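Local structure of glutamine amidotransferase type-2 domain-containing protein (Pseudomonas aeruginosa PAO1, 1TE5) at residues I95-H107 with S129-R141. The protein is a predicted class-II (Ntn-type) glutamine amidotransferase, which would release ammonia from glutamine for transfer to an acceptor that is not known. Sequence-based numbering, arbitrary orientation.
Sequences IRELGGRYWTFAH and SEAAFCDLLNRVR
Phe105 and Phe133 lie in near-parallel planes (9°) where helix 129-141 packs on the antiparallel hairpin 95-107, almost parallel to strand 95-98, part of the alpha/beta sandwich of the Ntn-hydrolase fold. The rings are slid apart and barely overlap, so each covers the other's CB: Phe105 CB sits 3.3 Å from the centroid of the Phe133 ring. Leu137 CD1 covers the opposite face of Phe133, and Leu137 CD2 reaches Leu98 CD1 (3.5 Å) and lies 3.8 Å from Trp103 CE3.

Polar groups are paired around this apolar core. Bends at chi2 and chi3 turn the Arg96 guanidinium so that NE meets Ile95 O, from above the carbonyl plane, and NH1 makes a salt bridge to Glu130 OE2 (2.9 Å). NH1 approaches OE2 from the anti side, 26° out of the carboxylate plane, the two flat groups standing at about a right angle (89°). The backbone N of Val124 also bonds OE2 and that of Gly125 OE1, so both oxygens are satisfied. At the type I' turn, Glu97 OE1 accepts from Gly100 N (3.0 Å), while a water accepts from Gly99 N and, weakly, from Arg141 NH2; Glu97 OE2 accepts from the backbone N of Arg122 of the second subunit. At the far end, the buried His107 bonds Val169 O through NE2, and its ND1 hydrogen-bonds Ser129 OG (2.7 Å), a hydroxyl also bonded to His92 NE2.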
ATOM      1  N   ILE A  95      -1.009   3.013  -6.830  1.00 21.84           N
ATOM      2  CA  ILE A  95      -2.336   3.158  -6.233  1.00 21.73           C
ATOM      3  C   ILE A  95      -2.676   4.617  -5.938  1.00 21.63           C
ATOM      4  O   ILE A  95      -1.805   5.412  -5.580  1.00 21.89           O
ATOM      5  CB  ILE A  95      -2.448   2.361  -4.910  1.00 23.03           C
ATOM      6  CG1 ILE A  95      -2.007   0.913  -5.120  1.00 25.33           C
ATOM      7  CG2 ILE A  95      -3.878   2.412  -4.365  1.00 23.73           C
ATOM      8  CD1 ILE A  95      -2.101   0.083  -3.878  1.00 26.68           C
ATOM      9  N   ARG A  96      -3.956   4.954  -6.079  1.00 22.21           N
ATOM     10  CA  ARG A  96      -4.453   6.300  -5.809  1.00 28.31           C
ATOM     11  C   ARG A  96      -5.968   6.244  -5.704  1.00 29.96           C
ATOM     12  O   ARG A  96      -6.620   5.578  -6.510  1.00 29.08           O
ATOM     13  CB  ARG A  96      -4.016   7.272  -6.907  1.00 27.06           C
ATOM     14  CG  ARG A  96      -3.459   8.570  -6.353  1.00 33.96           C
ATOM     15  CD  ARG A  96      -2.288   9.114  -7.166  1.00 33.60           C
ATOM     16  NE  ARG A  96      -1.187   8.167  -7.059  1.00 39.61           N
ATOM     17  CZ  ARG A  96       0.097   8.487  -7.174  1.00 33.86           C
ATOM     18  NH1 ARG A  96       1.014   7.544  -7.071  1.00 38.12           N
ATOM     19  NH2 ARG A  96       0.473   9.744  -7.384  1.00 35.35           N
ATOM     20  N   GLU A  97      -6.531   6.879  -4.677  1.00 28.51           N
ATOM     21  CA  GLU A  97      -7.984   6.859  -4.523  1.00 30.21           C
ATOM     22  C   GLU A  97      -8.679   7.964  -5.296  1.00 27.46           C
ATOM     23  O   GLU A  97      -8.199   9.096  -5.362  1.00 25.55           O
ATOM     24  CB  GLU A  97      -8.411   6.883  -3.046  1.00 33.08           C
ATOM     25  CG  GLU A  97      -8.433   8.250  -2.378  1.00 34.64           C
ATOM     26  CD  GLU A  97      -9.797   8.950  -2.401  1.00 23.53           C
ATOM     27  OE1 GLU A  97     -10.813   8.378  -2.853  1.00 30.66           O
ATOM     28  OE2 GLU A  97      -9.834  10.101  -1.948  1.00 25.34           O
ATOM     29  N   LEU A  98      -9.793   7.588  -5.906  1.00 24.91           N
ATOM     30  CA  LEU A  98     -10.643   8.475  -6.678  1.00 25.80           C
ATOM     31  C   LEU A  98     -12.061   7.969  -6.400  1.00 23.59           C
ATOM     32  O   LEU A  98     -12.342   6.773  -6.499  1.00 22.11           O
ATOM     33  CB  LEU A  98     -10.314   8.393  -8.177  1.00 27.36           C
ATOM     34  CG  LEU A  98     -10.839   9.524  -9.074  1.00 29.01           C
ATOM     35  CD1 LEU A  98     -10.109   9.527 -10.393  1.00 28.59           C
ATOM     36  CD2 LEU A  98     -12.329   9.400  -9.297  1.00 30.50           C
ATOM     37  N   GLY A  99     -12.934   8.875  -5.980  1.00 23.13           N
ATOM     38  CA  GLY A  99     -14.304   8.495  -5.696  1.00 24.37           C
ATOM     39  C   GLY A  99     -14.507   7.517  -4.552  1.00 23.98           C
ATOM     40  O   GLY A  99     -15.524   6.839  -4.499  1.00 24.84           O
ATOM     41  N   GLY A 100     -13.577   7.479  -3.607  1.00 25.58           N
ATOM     42  CA  GLY A 100     -13.734   6.567  -2.487  1.00 26.14           C
ATOM     43  C   GLY A 100     -13.412   5.123  -2.822  1.00 23.53           C
ATOM     44  O   GLY A 100     -13.854   4.200  -2.132  1.00 25.42           O
ATOM     45  N   ARG A 101     -12.657   4.933  -3.901  1.00 24.49           N
ATOM     46  CA  ARG A 101     -12.225   3.612  -4.353  1.00 25.79           C
ATOM     47  C   ARG A 101     -10.711   3.680  -4.592  1.00 24.84           C
ATOM     48  O   ARG A 101     -10.200   4.709  -5.025  1.00 24.59           O
ATOM     49  CB  ARG A 101     -12.906   3.229  -5.677  1.00 28.03           C
ATOM     50  CG  ARG A 101     -14.412   3.408  -5.747  1.00 33.46           C
ATOM     51  CD  ARG A 101     -15.165   2.626  -4.678  1.00 41.08           C
ATOM     52  NE  ARG A 101     -14.905   1.192  -4.732  1.00 47.95           N
ATOM     53  CZ  ARG A 101     -15.845   0.265  -4.891  1.00 47.22           C
ATOM     54  NH1 ARG A 101     -15.500  -1.016  -4.920  1.00 48.37           N
ATOM     55  NH2 ARG A 101     -17.124   0.616  -5.032  1.00 43.81           N
ATOM     56  N   TYR A 102      -9.978   2.622  -4.258  1.00 21.76           N
ATOM     57  CA  TYR A 102      -8.536   2.635  -4.512  1.00 20.28           C
ATOM     58  C   TYR A 102      -8.317   2.185  -5.947  1.00 20.78           C
ATOM     59  O   TYR A 102      -8.814   1.146  -6.353  1.00 19.68           O
ATOM     60  CB  TYR A 102      -7.781   1.712  -3.543  1.00 19.47           C
ATOM     61  CG  TYR A 102      -7.665   2.239  -2.124  1.00 20.72           C
ATOM     62  CD1 TYR A 102      -8.209   1.529  -1.050  1.00 17.75           C
ATOM     63  CD2 TYR A 102      -7.018   3.454  -1.844  1.00 22.14           C
ATOM     64  CE1 TYR A 102      -8.124   2.009   0.249  1.00 16.38           C
ATOM     65  CE2 TYR A 102      -6.935   3.942  -0.538  1.00 20.87           C
ATOM     66  CZ  TYR A 102      -7.487   3.213   0.494  1.00 22.92           C
ATOM     67  OH  TYR A 102      -7.436   3.697   1.781  1.00 21.31           O
ATOM     68  N   TRP A 103      -7.645   3.004  -6.737  1.00 22.20           N
ATOM     69  CA  TRP A 103      -7.384   2.632  -8.117  1.00 21.58           C
ATOM     70  C   TRP A 103      -6.000   2.028  -8.218  1.00 18.72           C
ATOM     71  O   TRP A 103      -5.059   2.537  -7.605  1.00 26.53           O
ATOM     72  CB  TRP A 103      -7.488   3.847  -9.044  1.00 20.49           C
ATOM     73  CG  TRP A 103      -8.885   4.177  -9.441  1.00 21.05           C
ATOM     74  CD1 TRP A 103      -9.957   4.350  -8.609  1.00 25.25           C
ATOM     75  CD2 TRP A 103      -9.370   4.399 -10.771  1.00 26.31           C
ATOM     76  NE1 TRP A 103     -11.079   4.669  -9.341  1.00 23.44           N
ATOM     77  CE2 TRP A 103     -10.746   4.704 -10.670  1.00 25.66           C
ATOM     78  CE3 TRP A 103      -8.775   4.377 -12.038  1.00 27.77           C
ATOM     79  CZ2 TRP A 103     -11.533   4.988 -11.785  1.00 23.04           C
ATOM     80  CZ3 TRP A 103      -9.561   4.661 -13.150  1.00 26.09           C
ATOM     81  CH2 TRP A 103     -10.925   4.960 -13.012  1.00 27.28           C
ATOM     82  N   THR A 104      -5.862   0.986  -9.030  1.00 22.11           N
ATOM     83  CA  THR A 104      -4.580   0.307  -9.216  1.00 20.58           C
ATOM     84  C   THR A 104      -4.203   0.372 -10.701  1.00 19.60           C
ATOM     85  O   THR A 104      -5.052   0.176 -11.570  1.00 22.53           O
ATOM     86  CB  THR A 104      -4.653  -1.162  -8.709  1.00 23.00           C
ATOM     87  OG1 THR A 104      -4.818  -1.178  -7.281  1.00 26.93           O
ATOM     88  CG2 THR A 104      -3.379  -1.908  -9.043  1.00 27.66           C
ATOM     89  N   PHE A 105      -2.941   0.673 -10.991  1.00 23.84           N
ATOM     90  CA  PHE A 105      -2.472   0.810 -12.364  1.00 23.61           C
ATOM     91  C   PHE A 105      -1.132   0.114 -12.634  1.00 22.90           C
ATOM     92  O   PHE A 105      -0.184   0.222 -11.856  1.00 24.13           O
ATOM     93  CB  PHE A 105      -2.359   2.305 -12.664  1.00 24.78           C
ATOM     94  CG  PHE A 105      -1.860   2.644 -14.045  1.00 23.61           C
ATOM     95  CD1 PHE A 105      -2.745   2.847 -15.092  1.00 25.78           C
ATOM     96  CD2 PHE A 105      -0.502   2.858 -14.275  1.00 26.90           C
ATOM     97  CE1 PHE A 105      -2.289   3.267 -16.344  1.00 25.95           C
ATOM     98  CE2 PHE A 105      -0.039   3.276 -15.527  1.00 31.98           C
ATOM     99  CZ  PHE A 105      -0.936   3.480 -16.557  1.00 29.30           C
ATOM    100  N   ALA A 106      -1.061  -0.609 -13.744  1.00 24.13           N
ATOM    101  CA  ALA A 106       0.162  -1.284 -14.139  1.00 26.30           C
ATOM    102  C   ALA A 106       0.337  -1.047 -15.635  1.00 27.68           C
ATOM    103  O   ALA A 106      -0.593  -1.255 -16.415  1.00 26.76           O
ATOM    104  CB  ALA A 106       0.077  -2.765 -13.831  1.00 26.33           C
ATOM    105  N   HIS A 107       1.524  -0.587 -16.021  1.00 28.39           N
ATOM    106  CA  HIS A 107       1.821  -0.293 -17.418  1.00 29.86           C
ATOM    107  C   HIS A 107       3.110  -0.954 -17.919  1.00 28.69           C
ATOM    108  O   HIS A 107       4.145  -0.937 -17.248  1.00 27.83           O
ATOM    109  CB  HIS A 107       1.916   1.223 -17.555  1.00 29.24           C
ATOM    110  CG  HIS A 107       2.620   1.659 -18.807  1.00 30.58           C
ATOM    111  ND1 HIS A 107       3.576   2.652 -18.826  1.00 32.78           N
ATOM    112  CD2 HIS A 107       2.506   1.226 -20.085  1.00 31.19           C
ATOM    113  CE1 HIS A 107       4.014   2.817 -20.061  1.00 32.15           C
ATOM    114  NE2 HIS A 107       3.382   1.962 -20.845  1.00 29.20           N
ATOM    115  N   SER A 129       5.159   5.815 -16.551  1.00 24.09           N
ATOM    116  CA  SER A 129       3.984   5.024 -16.211  1.00 25.67           C
ATOM    117  C   SER A 129       3.111   5.739 -15.183  1.00 24.79           C
ATOM    118  O   SER A 129       1.889   5.800 -15.336  1.00 23.27           O
ATOM    119  CB  SER A 129       4.405   3.660 -15.652  1.00 24.10           C
ATOM    120  OG  SER A 129       5.100   2.888 -16.620  1.00 32.01           O
ATOM    121  N   GLU A 130       3.737   6.248 -14.123  1.00 26.44           N
ATOM    122  CA  GLU A 130       3.018   6.943 -13.061  1.00 28.36           C
ATOM    123  C   GLU A 130       2.482   8.294 -13.527  1.00 28.38           C
ATOM    124  O   GLU A 130       1.443   8.755 -13.053  1.00 27.16           O
ATOM    125  CB  GLU A 130       3.913   7.120 -11.840  1.00 28.35           C
ATOM    126  CG  GLU A 130       3.207   7.717 -10.645  1.00 27.16           C
ATOM    127  CD  GLU A 130       4.078   7.769  -9.415  1.00 23.75           C
ATOM    128  OE1 GLU A 130       5.297   7.491  -9.523  1.00 24.95           O
ATOM    129  OE2 GLU A 130       3.531   8.084  -8.336  1.00 24.80           O
ATOM    130  N   ALA A 131       3.230   8.949 -14.412  1.00 27.56           N
ATOM    131  CA  ALA A 131       2.818  10.233 -14.963  1.00 27.29           C
ATOM    132  C   ALA A 131       1.552   9.998 -15.795  1.00 24.05           C
ATOM    133  O   ALA A 131       0.649  10.837 -15.821  1.00 28.32           O
ATOM    134  CB  ALA A 131       3.923  10.812 -15.826  1.00 26.76           C
ATOM    135  N   ALA A 132       1.506   8.848 -16.464  1.00 26.25           N
ATOM    136  CA  ALA A 132       0.369   8.458 -17.285  1.00 24.45           C
ATOM    137  C   ALA A 132      -0.815   8.118 -16.398  1.00 25.00           C
ATOM    138  O   ALA A 132      -1.956   8.436 -16.741  1.00 23.11           O
ATOM    139  CB  ALA A 132       0.724   7.261 -18.157  1.00 24.63           C
ATOM    140  N   PHE A 133      -0.546   7.436 -15.285  1.00 22.65           N
ATOM    141  CA  PHE A 133      -1.592   7.045 -14.338  1.00 24.29           C
ATOM    142  C   PHE A 133      -2.315   8.264 -13.761  1.00 21.87           C
ATOM    143  O   PHE A 133      -3.550   8.315 -13.716  1.00 24.93           O
ATOM    144  CB  PHE A 133      -0.986   6.230 -13.188  1.00 21.20           C
ATOM    145  CG  PHE A 133      -2.000   5.721 -12.193  1.00 17.44           C
ATOM    146  CD1 PHE A 133      -1.632   5.491 -10.871  1.00 19.40           C
ATOM    147  CD2 PHE A 133      -3.316   5.454 -12.583  1.00 12.33           C
ATOM    148  CE1 PHE A 133      -2.559   4.995  -9.940  1.00 20.14           C
ATOM    149  CE2 PHE A 133      -4.256   4.959 -11.666  1.00 18.69           C
ATOM    150  CZ  PHE A 133      -3.872   4.726 -10.337  1.00 17.97           C
ATOM    151  N   CYS A 134      -1.533   9.199 -13.242  1.00 25.77           N
ATOM    152  CA  CYS A 134      -2.067  10.415 -12.666  1.00 25.14           C
ATOM    153  C   CYS A 134      -2.845  11.214 -13.696  1.00 27.11           C
ATOM    154  O   CYS A 134      -3.944  11.667 -13.406  1.00 27.12           O
ATOM    155  CB  CYS A 134      -0.943  11.260 -12.093  1.00 26.29           C
ATOM    156  SG  CYS A 134      -0.135  10.475 -10.702  1.00 33.55           S
ATOM    157  N   ASP A 135      -2.280  11.368 -14.891  1.00 28.09           N
ATOM    158  CA  ASP A 135      -2.930  12.119 -15.958  1.00 28.06           C
ATOM    159  C   ASP A 135      -4.295  11.536 -16.299  1.00 28.27           C
ATOM    160  O   ASP A 135      -5.277  12.277 -16.457  1.00 29.07           O
ATOM    161  CB  ASP A 135      -2.054  12.152 -17.208  1.00 31.53           C
ATOM    162  CG  ASP A 135      -2.612  13.067 -18.285  1.00 31.31           C
ATOM    163  OD1 ASP A 135      -2.581  14.303 -18.107  1.00 31.56           O
ATOM    164  OD2 ASP A 135      -3.089  12.546 -19.310  1.00 28.57           O
ATOM    165  N   LEU A 136      -4.345  10.212 -16.435  1.00 27.00           N
ATOM    166  CA  LEU A 136      -5.589   9.512 -16.749  1.00 28.97           C
ATOM    167  C   LEU A 136      -6.590   9.752 -15.630  1.00 26.70           C
ATOM    168  O   LEU A 136      -7.794   9.841 -15.871  1.00 27.88           O
ATOM    169  CB  LEU A 136      -5.336   8.007 -16.909  1.00 29.97           C
ATOM    170  CG  LEU A 136      -6.526   7.060 -17.110  1.00 32.51           C
ATOM    171  CD1 LEU A 136      -6.083   5.878 -17.953  1.00 31.98           C
ATOM    172  CD2 LEU A 136      -7.098   6.592 -15.772  1.00 32.71           C
ATOM    173  N   LEU A 137      -6.070   9.809 -14.405  1.00 28.29           N
ATOM    174  CA  LEU A 137      -6.876  10.038 -13.216  1.00 25.82           C
ATOM    175  C   LEU A 137      -7.411  11.458 -13.206  1.00 25.96           C
ATOM    176  O   LEU A 137      -8.511  11.700 -12.718  1.00 23.24           O
ATOM    177  CB  LEU A 137      -6.047   9.769 -11.950  1.00 22.22           C
ATOM    178  CG  LEU A 137      -5.866   8.308 -11.531  1.00 24.55           C
ATOM    179  CD1 LEU A 137      -4.932   8.229 -10.357  1.00 20.59           C
ATOM    180  CD2 LEU A 137      -7.202   7.691 -11.178  1.00 22.85           C
ATOM    181  N   ASN A 138      -6.628  12.389 -13.738  1.00 26.51           N
ATOM    182  CA  ASN A 138      -7.014  13.796 -13.797  1.00 29.71           C
ATOM    183  C   ASN A 138      -8.128  14.030 -14.802  1.00 27.12           C
ATOM    184  O   ASN A 138      -8.970  14.907 -14.617  1.00 29.99           O
ATOM    185  CB  ASN A 138      -5.814  14.675 -14.147  1.00 29.68           C
ATOM    186  CG  ASN A 138      -4.814  14.773 -13.015  1.00 32.15           C
ATOM    187  OD1 ASN A 138      -3.673  15.192 -13.215  1.00 37.15           O
ATOM    188  ND2 ASN A 138      -5.242  14.416 -11.813  1.00 27.26           N
ATOM    189  N   ARG A 139      -8.103  13.254 -15.882  1.00 27.42           N
ATOM    190  CA  ARG A 139      -9.107  13.344 -16.930  1.00 29.53           C
ATOM    191  C   ARG A 139     -10.427  12.765 -16.454  1.00 29.27           C
ATOM    192  O   ARG A 139     -11.495  13.205 -16.877  1.00 31.39           O
ATOM    193  CB  ARG A 139      -8.648  12.574 -18.160  1.00 28.83           C
ATOM    194  CG  ARG A 139      -7.352  13.063 -18.748  1.00 32.23           C
ATOM    195  CD  ARG A 139      -6.918  12.124 -19.840  1.00 34.99           C
ATOM    196  NE  ARG A 139      -5.742  12.608 -20.541  1.00 40.79           N
ATOM    197  CZ  ARG A 139      -5.602  12.572 -21.861  1.00 44.01           C
ATOM    198  NH1 ARG A 139      -4.491  13.035 -22.423  1.00 45.65           N
ATOM    199  NH2 ARG A 139      -6.573  12.069 -22.618  1.00 45.68           N
ATOM    200  N   VAL A 140     -10.344  11.707 -15.656  1.00 28.10           N
ATOM    201  CA  VAL A 140     -11.542  11.069 -15.115  1.00 27.66           C
ATOM    202  C   VAL A 140     -12.145  11.968 -14.039  1.00 28.20           C
ATOM    203  O   VAL A 140     -13.360  12.110 -13.967  1.00 25.70           O
ATOM    204  CB  VAL A 140     -11.237   9.649 -14.518  1.00 25.33           C
ATOM    205  CG1 VAL A 140     -12.458   9.066 -13.830  1.00 23.76           C
ATOM    206  CG2 VAL A 140     -10.805   8.707 -15.613  1.00 26.93           C
ATOM    207  N   ARG A 141     -11.295  12.569 -13.209  1.00 29.91           N
ATOM    208  CA  ARG A 141     -11.756  13.448 -12.142  1.00 33.55           C
ATOM    209  C   ARG A 141     -12.366  14.743 -12.696  1.00 35.02           C
ATOM    210  O   ARG A 141     -13.345  15.257 -12.151  1.00 33.65           O
ATOM    211  CB  ARG A 141     -10.613  13.750 -11.153  1.00 36.81           C
ATOM    212  CG  ARG A 141     -10.983  14.726 -10.025  1.00 45.29           C
ATOM    213  CD  ARG A 141     -10.778  14.160  -8.611  1.00 55.42           C
ATOM    214  NE  ARG A 141     -11.911  14.309  -7.693  1.00 63.86           N
ATOM    215  CZ  ARG A 141     -12.432  13.325  -6.952  1.00 68.91           C
ATOM    216  NH1 ARG A 141     -13.461  13.569  -6.149  1.00 71.86           N
ATOM    217  NH2 ARG A 141     -11.939  12.094  -7.014  1.00 71.94           N
TER
HETATM  218  O   HOH W   1     -11.833  11.104  -4.209  1.00 33.30           O